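Local coordinates for protein Myo-inositol phosphohydrolase (Mitsuokella multacida, PDB 4WU3) that probably removes phosphate groups from inositol polyphosphates such as phytate, as a member of the protein tyrosine phosphatase-like phytase family, at residues 227-232 / 254-259; 399-404 / 498-503. The protein carries 2 engineered substitutions. All coordinates share one frame; numbering follows the deposited sequence.

Interaction 1 of 2, residues 227-232 / 254-259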
ATOM      1  N   GLU A 227      22.301  -3.772 -13.673  1.00 11.23           N
ATOM      2  CA  GLU A 227      22.996  -4.042 -14.921  1.00 14.63           C
ATOM      3  C   GLU A 227      23.649  -2.757 -15.479  1.00 13.90           C
ATOM      4  O   GLU A 227      24.753  -2.808 -16.020  1.00 13.59           O
ATOM      5  CB  GLU A 227      22.061  -4.700 -15.937  1.00 16.81           C
ATOM      6  CG  GLU A 227      21.623  -6.102 -15.523  1.00 21.65           C
ATOM      7  CD  GLU A 227      22.775  -7.099 -15.317  1.00 26.16           C
ATOM      8  OE1 GLU A 227      23.614  -7.272 -16.244  1.00 25.11           O
ATOM      9  OE2 GLU A 227      22.814  -7.744 -14.227  1.00 23.44           O
ATOM     10  N   PHE A 228      22.997  -1.608 -15.321  1.00 12.22           N
ATOM     11  CA  PHE A 228      23.640  -0.321 -15.621  1.00 11.03           C
ATOM     12  C   PHE A 228      24.835  -0.067 -14.697  1.00 10.80           C
ATOM     13  O   PHE A 228      25.916   0.358 -15.125  1.00 10.92           O
ATOM     14  CB  PHE A 228      22.611   0.796 -15.461  1.00 12.14           C
ATOM     15  CG  PHE A 228      23.197   2.169 -15.249  1.00 12.22           C
ATOM     16  CD1 PHE A 228      23.726   2.892 -16.312  1.00 12.13           C
ATOM     17  CD2 PHE A 228      23.161   2.765 -13.994  1.00 12.39           C
ATOM     18  CE1 PHE A 228      24.240   4.168 -16.113  1.00 12.39           C
ATOM     19  CE2 PHE A 228      23.656   4.048 -13.797  1.00 13.12           C
ATOM     20  CZ  PHE A 228      24.202   4.746 -14.858  1.00 13.02           C
ATOM     21  N   TYR A 229      24.633  -0.317 -13.413  1.00 10.52           N
ATOM     22  CA  TYR A 229      25.660  -0.050 -12.423  1.00 10.81           C
ATOM     23  C   TYR A 229      26.925  -0.847 -12.710  1.00 11.75           C
ATOM     24  O   TYR A 229      28.040  -0.323 -12.646  1.00 13.28           O
ATOM     25  CB  TYR A 229      25.138  -0.382 -11.028  1.00 10.51           C
ATOM     26  CG  TYR A 229      26.149  -0.159  -9.926  1.00 11.13           C
ATOM     27  CD1 TYR A 229      26.328   1.101  -9.366  1.00 11.75           C
ATOM     28  CD2 TYR A 229      26.917  -1.201  -9.445  1.00 10.78           C
ATOM     29  CE1 TYR A 229      27.242   1.305  -8.350  1.00 12.39           C
ATOM     30  CE2 TYR A 229      27.842  -1.001  -8.439  1.00 11.87           C
ATOM     31  CZ  TYR A 229      28.001   0.253  -7.899  1.00 12.89           C
ATOM     32  OH  TYR A 229      28.913   0.457  -6.882  1.00 16.80           O
ATOM     33  N   LYS A 230      26.746  -2.123 -13.019  1.00 12.81           N
ATOM     34  CA  LYS A 230      27.866  -3.019 -13.259  1.00 13.84           C
ATOM     35  C   LYS A 230      28.647  -2.687 -14.527  1.00 13.55           C
ATOM     36  O   LYS A 230      29.782  -3.117 -14.686  1.00 12.62           O
ATOM     37  CB  LYS A 230      27.363  -4.455 -13.326  1.00 16.06           C
ATOM     38  CG  LYS A 230      26.910  -4.981 -11.974  1.00 18.89           C
ATOM     39  CD  LYS A 230      25.904  -6.109 -12.115  1.00 21.46           C
ATOM     40  CE  LYS A 230      26.567  -7.380 -12.610  1.00 25.41           C
ATOM     41  NZ  LYS A 230      25.575  -8.484 -12.729  1.00 26.09           N
ATOM     42  N   SER A 231      28.044  -1.918 -15.424  1.00 13.01           N
ATOM     43  CA  SER A 231      28.705  -1.577 -16.665  1.00 15.03           C
ATOM     44  C   SER A 231      29.401  -0.222 -16.575  1.00 13.83           C
ATOM     45  O   SER A 231      29.979   0.224 -17.555  1.00 16.02           O
ATOM     46  CB  SER A 231      27.698  -1.563 -17.817  1.00 17.02           C
ATOM     47  OG  SER A 231      26.889  -0.394 -17.752  1.00 23.04           O
ATOM     48  N   LEU A 232      29.355   0.431 -15.413  1.00 11.69           N
ATOM     49  CA  LEU A 232      29.925   1.772 -15.289  1.00 11.34           C
ATOM     50  C   LEU A 232      31.438   1.763 -15.273  1.00 10.60           C
ATOM     51  O   LEU A 232      32.046   0.871 -14.723  1.00  9.24           O
ATOM     52  CB  LEU A 232      29.455   2.459 -14.015  1.00 10.49           C
ATOM     53  CG  LEU A 232      28.010   2.904 -14.057  1.00 10.88           C
ATOM     54  CD1 LEU A 232      27.585   3.452 -12.700  1.00 10.42           C
ATOM     55  CD2 LEU A 232      27.845   3.930 -15.159  1.00 11.09           C
ATOM     56  N   VAL A 254      20.639   5.416  -0.679  1.00  6.98           N
ATOM     57  CA  VAL A 254      20.812   4.288   0.240  1.00  6.75           C
ATOM     58  C   VAL A 254      21.278   3.029  -0.493  1.00  6.60           C
ATOM     59  O   VAL A 254      22.187   2.349  -0.024  1.00  6.59           O
ATOM     60  CB  VAL A 254      19.512   3.992   1.011  1.00  6.90           C
ATOM     61  CG1 VAL A 254      19.559   2.621   1.671  1.00  6.75           C
ATOM     62  CG2 VAL A 254      19.280   5.068   2.058  1.00  7.04           C
ATOM     63  N   MET A 255      20.676   2.716  -1.637  1.00  6.25           N
ATOM     64  CA  MET A 255      21.158   1.597  -2.462  1.00  6.81           C
ATOM     65  C   MET A 255      22.629   1.765  -2.872  1.00  6.83           C
ATOM     66  O   MET A 255      23.422   0.828  -2.797  1.00  6.58           O
ATOM     67  CB  MET A 255      20.300   1.441  -3.720  1.00  7.18           C
ATOM     68  CG  MET A 255      18.894   0.931  -3.454  1.00  8.08           C
ATOM     69  SD  MET A 255      17.824   1.107  -4.898  1.00  8.87           S
ATOM     70  CE  MET A 255      18.611  -0.025  -6.054  1.00  8.47           C
ATOM     71  N   HIS A 256      22.985   2.962  -3.316  1.00  7.07           N
ATOM     72  CA  HIS A 256      24.358   3.264  -3.715  1.00  7.12           C
ATOM     73  C   HIS A 256      25.325   3.014  -2.555  1.00  7.25           C
ATOM     74  O   HIS A 256      26.328   2.315  -2.707  1.00  6.17           O
ATOM     75  CB  HIS A 256      24.441   4.725  -4.185  1.00  7.32           C
ATOM     76  CG  HIS A 256      25.706   5.070  -4.911  1.00  7.07           C
ATOM     77  ND1 HIS A 256      25.815   5.029  -6.285  1.00  7.73           N
ATOM     78  CD2 HIS A 256      26.911   5.478  -4.452  1.00  7.24           C
ATOM     79  CE1 HIS A 256      27.038   5.386  -6.640  1.00  7.43           C
ATOM     80  NE2 HIS A 256      27.719   5.672  -5.545  1.00  7.42           N
ATOM     81  N   ASP A 257      25.006   3.587  -1.396  1.00  7.54           N
ATOM     82  CA  ASP A 257      25.829   3.451  -0.195  1.00  7.87           C
ATOM     83  C   ASP A 257      26.008   1.960   0.111  1.00  8.55           C
ATOM     84  O   ASP A 257      27.109   1.497   0.397  1.00  7.90           O
ATOM     85  CB  ASP A 257      25.146   4.175   0.965  1.00  8.39           C
ATOM     86  CG  ASP A 257      26.076   4.449   2.136  1.00  9.85           C
ATOM     87  OD1 ASP A 257      27.107   3.761   2.282  1.00 12.17           O
ATOM     88  OD2 ASP A 257      25.759   5.351   2.940  1.00  9.96           O
ATOM     89  N   ILE A 258      24.918   1.203   0.016  1.00  8.36           N
ATOM     90  CA  ILE A 258      24.950  -0.233   0.270  1.00  9.22           C
ATOM     91  C   ILE A 258      25.864  -0.983  -0.711  1.00  9.82           C
ATOM     92  O   ILE A 258      26.640  -1.858  -0.319  1.00 11.21           O
ATOM     93  CB  ILE A 258      23.526  -0.817   0.182  1.00  9.46           C
ATOM     94  CG1 ILE A 258      22.739  -0.488   1.461  1.00  9.22           C
ATOM     95  CG2 ILE A 258      23.581  -2.311  -0.077  1.00  9.91           C
ATOM     96  CD1 ILE A 258      21.240  -0.615   1.298  1.00  8.94           C
ATOM     97  N   LEU A 259      25.762  -0.646  -1.990  1.00 10.21           N
ATOM     98  CA  LEU A 259      26.612  -1.257  -3.020  1.00 10.46           C
ATOM     99  C   LEU A 259      28.102  -0.989  -2.781  1.00 11.11           C
ATOM    100  O   LEU A 259      28.949  -1.817  -3.118  1.00 12.47           O
ATOM    101  CB  LEU A 259      26.220  -0.748  -4.402  1.00 10.00           C
ATOM    102  CG  LEU A 259      24.961  -1.366  -5.006  1.00  9.79           C
ATOM    103  CD1 LEU A 259      24.456  -0.540  -6.176  1.00  8.52           C
ATOM    104  CD2 LEU A 259      25.238  -2.807  -5.428  1.00 10.22           C
TER
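Leu259 sets one methyl, CD1, over the centre of the Tyr229 ring. CD1 lies 3.8 Å from the centroid of that ring and only 4° off the ring normal. This is a CH-pi contact, and the methyl is about equally far from all six ring carbons. With chi1 at 179° the Tyr229 ring swings away from its own backbone N and reaches helix 247-261. The two side chains run past each other in opposite directions. As a result Tyr229 OH ends up 3.9 Å from Leu259 CB.

The edge of the ring is packed less closely. His256 CE1 stands near the ring plane, 4.4 Å from Tyr229 CE1. His256 is itself buried and anchored, with ND1 hydrogen-bonded to Tyr240 OH and NE2 to Met89 O. On the exposed side Lys230 NZ and Glu227 OE2 pair in a salt bridge at 3.2 Å, and NZ also hydrogen-bonds Leu317 O. A glycerol, probably from the crystallisation liquor, lies beside the Tyr229 side chain. Replacing Tyr229 by an alanine would probably leave the Leu259 methyl without its aromatic face and open a gap between the helices. No hydrogen bond crosses here. The contact is apolar packing of helix 219-230 on helix 247-261, which follows strand 237-241 and a segment resembling the P-loop, as in protein tyrosine phosphatases.

Interaction 2 of 2, residues 399-404 / 498-503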
ATOM      1  N   GLY A 399     -10.156 -27.419 -41.985  1.00 15.29           N
ATOM      2  CA  GLY A 399     -11.360 -27.282 -42.784  1.00 15.52           C
ATOM      3  C   GLY A 399     -11.494 -25.897 -43.360  1.00 13.39           C
ATOM      4  O   GLY A 399     -12.014 -25.728 -44.455  1.00 14.04           O
ATOM      5  N   GLU A 400     -11.054 -24.898 -42.610  1.00 12.87           N
ATOM      6  CA  GLU A 400     -11.189 -23.524 -43.066  1.00 12.35           C
ATOM      7  C   GLU A 400     -10.103 -23.209 -44.076  1.00 11.82           C
ATOM      8  O   GLU A 400     -10.315 -22.438 -45.000  1.00 11.05           O
ATOM      9  CB  GLU A 400     -11.150 -22.561 -41.893  1.00 12.69           C
ATOM     10  CG  GLU A 400     -12.404 -22.632 -41.045  1.00 13.36           C
ATOM     11  CD  GLU A 400     -12.223 -21.994 -39.694  1.00 13.52           C
ATOM     12  OE1 GLU A 400     -11.301 -22.407 -38.959  1.00 15.59           O
ATOM     13  OE2 GLU A 400     -13.012 -21.086 -39.367  1.00 12.55           O
ATOM     14  N   LEU A 401      -8.944 -23.825 -43.923  1.00 11.93           N
ATOM     15  CA  LEU A 401      -7.917 -23.650 -44.932  1.00 14.16           C
ATOM     16  C   LEU A 401      -8.394 -24.232 -46.261  1.00 15.17           C
ATOM     17  O   LEU A 401      -8.188 -23.623 -47.312  1.00 14.08           O
ATOM     18  CB  LEU A 401      -6.603 -24.297 -44.526  1.00 12.68           C
ATOM     19  CG  LEU A 401      -5.522 -24.169 -45.595  1.00 12.23           C
ATOM     20  CD1 LEU A 401      -5.120 -22.723 -45.823  1.00 12.36           C
ATOM     21  CD2 LEU A 401      -4.319 -25.000 -45.202  1.00 13.69           C
ATOM     22  N   GLN A 402      -9.048 -25.389 -46.210  1.00 16.27           N
ATOM     23  CA  GLN A 402      -9.550 -26.024 -47.439  1.00 19.66           C
ATOM     24  C   GLN A 402     -10.538 -25.113 -48.152  1.00 18.49           C
ATOM     25  O   GLN A 402     -10.544 -25.048 -49.378  1.00 23.60           O
ATOM     26  CB  GLN A 402     -10.207 -27.384 -47.156  1.00 20.55           C
ATOM     27  CG  GLN A 402      -9.274 -28.415 -46.532  1.00 21.23           C
ATOM     28  CD  GLN A 402      -8.056 -28.721 -47.397  1.00 26.14           C
ATOM     29  OE1 GLN A 402      -8.153 -28.826 -48.619  1.00 31.30           O
ATOM     30  NE2 GLN A 402      -6.905 -28.869 -46.761  1.00 28.30           N
ATOM     31  N   ALA A 403     -11.367 -24.401 -47.399  1.00 16.00           N
ATOM     32  CA  ALA A 403     -12.336 -23.492 -48.003  1.00 16.64           C
ATOM     33  C   ALA A 403     -11.679 -22.247 -48.612  1.00 17.55           C
ATOM     34  O   ALA A 403     -12.164 -21.717 -49.611  1.00 16.26           O
ATOM     35  CB  ALA A 403     -13.385 -23.085 -46.984  1.00 16.82           C
ATOM     36  N   MET A 404     -10.592 -21.773 -48.005  1.00 19.09           N
ATOM     37  CA  MET A 404      -9.878 -20.595 -48.518  1.00 19.61           C
ATOM     38  C   MET A 404      -9.187 -20.889 -49.841  1.00 19.00           C
ATOM     39  O   MET A 404      -9.064 -20.022 -50.698  1.00 16.35           O
ATOM     40  CB  MET A 404      -8.791 -20.164 -47.554  1.00 21.28           C
ATOM     41  CG  MET A 404      -9.260 -19.435 -46.321  1.00 24.41           C
ATOM     42  SD  MET A 404      -7.849 -19.000 -45.285  1.00 29.11           S
ATOM     43  CE  MET A 404      -6.731 -18.341 -46.503  1.00 29.64           C
ATOM     44  N   GLU A 498       2.054 -25.887 -45.922  1.00 14.62           N
ATOM     45  CA  GLU A 498       2.941 -26.324 -47.001  1.00 17.51           C
ATOM     46  C   GLU A 498       2.445 -27.617 -47.635  1.00 19.15           C
ATOM     47  O   GLU A 498       2.455 -27.766 -48.854  1.00 21.41           O
ATOM     48  CB  GLU A 498       4.373 -26.442 -46.499  1.00 18.03           C
ATOM     49  CG  GLU A 498       4.984 -25.075 -46.201  1.00 18.54           C
ATOM     50  CD  GLU A 498       6.390 -25.143 -45.638  1.00 19.50           C
ATOM     51  OE1 GLU A 498       6.866 -26.254 -45.321  1.00 26.36           O
ATOM     52  OE2 GLU A 498       7.025 -24.081 -45.500  1.00 22.99           O
ATOM     53  N   LYS A 499       1.962 -28.517 -46.789  1.00 23.08           N
ATOM     54  CA  LYS A 499       1.268 -29.734 -47.208  1.00 25.87           C
ATOM     55  C   LYS A 499       0.164 -29.439 -48.231  1.00 23.83           C
ATOM     56  O   LYS A 499      -0.121 -30.269 -49.091  1.00 24.03           O
ATOM     57  CB  LYS A 499       0.698 -30.409 -45.948  1.00 31.80           C
ATOM     58  CG  LYS A 499      -0.300 -31.539 -46.135  1.00 40.00           C
ATOM     59  CD  LYS A 499      -0.839 -31.971 -44.774  1.00 43.54           C
ATOM     60  CE  LYS A 499      -1.933 -33.022 -44.883  1.00 53.02           C
ATOM     61  NZ  LYS A 499      -2.664 -33.193 -43.595  1.00 56.10           N
ATOM     62  N   ASN A 500      -0.465 -28.269 -48.134  1.00 20.82           N
ATOM     63  CA  ASN A 500      -1.528 -27.879 -49.075  1.00 19.47           C
ATOM     64  C   ASN A 500      -1.049 -26.966 -50.209  1.00 19.86           C
ATOM     65  O   ASN A 500      -1.850 -26.294 -50.862  1.00 19.45           O
ATOM     66  CB  ASN A 500      -2.703 -27.236 -48.329  1.00 19.43           C
ATOM     67  CG  ASN A 500      -3.595 -28.270 -47.655  1.00 19.67           C
ATOM     68  OD1 ASN A 500      -4.475 -28.857 -48.285  1.00 19.02           O
ATOM     69  ND2 ASN A 500      -3.360 -28.506 -46.376  1.00 18.14           N
ATOM     70  N   GLY A 501       0.262 -26.947 -50.435  1.00 21.70           N
ATOM     71  CA  GLY A 501       0.828 -26.308 -51.621  1.00 23.19           C
ATOM     72  C   GLY A 501       0.993 -24.798 -51.544  1.00 26.44           C
ATOM     73  O   GLY A 501       1.100 -24.127 -52.572  1.00 28.91           O
ATOM     74  N   LEU A 502       1.023 -24.251 -50.332  1.00 22.84           N
ATOM     75  CA  LEU A 502       1.218 -22.817 -50.160  1.00 21.11           C
ATOM     76  C   LEU A 502       2.522 -22.545 -49.436  1.00 17.82           C
ATOM     77  O   LEU A 502       3.071 -23.425 -48.788  1.00 18.62           O
ATOM     78  CB  LEU A 502       0.059 -22.204 -49.371  1.00 22.61           C
ATOM     79  CG  LEU A 502      -1.343 -22.454 -49.913  1.00 23.13           C
ATOM     80  CD1 LEU A 502      -2.384 -21.973 -48.916  1.00 24.90           C
ATOM     81  CD2 LEU A 502      -1.537 -21.767 -51.251  1.00 24.59           C
ATOM     82  N   HIS A 503       3.013 -21.320 -49.549  1.00 15.88           N
ATOM     83  CA  HIS A 503       4.202 -20.911 -48.818  1.00 16.81           C
ATOM     84  C   HIS A 503       3.843 -20.341 -47.460  1.00 13.72           C
ATOM     85  O   HIS A 503       2.706 -19.948 -47.215  1.00 12.95           O
ATOM     86  CB  HIS A 503       4.970 -19.863 -49.611  1.00 18.12           C
ATOM     87  CG  HIS A 503       5.354 -20.316 -50.980  1.00 20.01           C
ATOM     88  ND1 HIS A 503       4.485 -20.299 -52.046  1.00 21.98           N
ATOM     89  CD2 HIS A 503       6.517 -20.800 -51.457  1.00 19.78           C
ATOM     90  CE1 HIS A 503       5.097 -20.756 -53.123  1.00 23.98           C
ATOM     91  NE2 HIS A 503       6.333 -21.066 -52.792  1.00 22.31           N
TER
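Gln402 NE2 is held by two acceptors, Asn500 OD1 and Asn398 OD1. The hydrogen bond from Gln402 NE2 to Asn500 OD1 is 2.9 Å long. Its N-H...O angle is 162°, so it is fairly straight. It joins helix 398-411 to the end of helix 493-499, which closes in a Schellman motif. Gly501, with positive phi, is the C-prime residue of that motif. Its N hydrogen-bonds to Glu498 O at 2.8 Å, and Leu502 N hydrogen-bonds back to Val497 O. Asn500 sits within this turn, just ahead of the glycine.

The two amides meet at a slant, with their planes 56° apart. Asn500 OD1 lies close to the amide plane of Gln402. Gln402 NE2, in contrast, comes in above the carbonyl plane of Asn500 and not on a lone pair. The Gln402 chain is bent at chi2 (-59°), which brings its amide round to the Asn500 side. Asn500 ND2 has a further partner too, and hydrogen-bonds to Leu496 O. The outside bonds tie Gln402 to the start of helix 398-411 and Asn500 back to the last turn of helix 493-499. They help fix which way each amide is turned.

Next to the polar pair the contact is apolar. Leu401 is buried, and its CB points toward residues 498-503. One methyl, CD2, lies alongside the Asn500 amide, 3.8 Å from ND2. Leu502 is buried too, and it also rests on Leu405 and on Ile416 and Ile418 of strand 416-422. The chain then enters strand 503-509, an outermost strand of its five-stranded sheet, where His503 pairs by backbone hydrogen bonds with Ile416 and Ile418. The remaining methyl of Leu401, CD1, meets Leu502 CD1 at 4.2 Å.

How the interactions relate
The two contacts belong to separate phosphatase-like halves of the chain and hold no element in common. Their centres are 55 Å apart, on opposite sides of the chain's centre, and their nearest atoms are about 38 Å apart. Both are partly buried, and they bury similar areas, 151 and 156 Å². Interaction 1 packs one helix against another through a ring and a methyl, with no hydrogen bond between the segments. Interaction 2 joins a helix to a helix end and the turn into an edge strand. There a hydrogen bond between two side-chain amides spans the partly exposed side, beside buried leucines. The polar links of interaction 1 stay inside one segment or reach residues outside both.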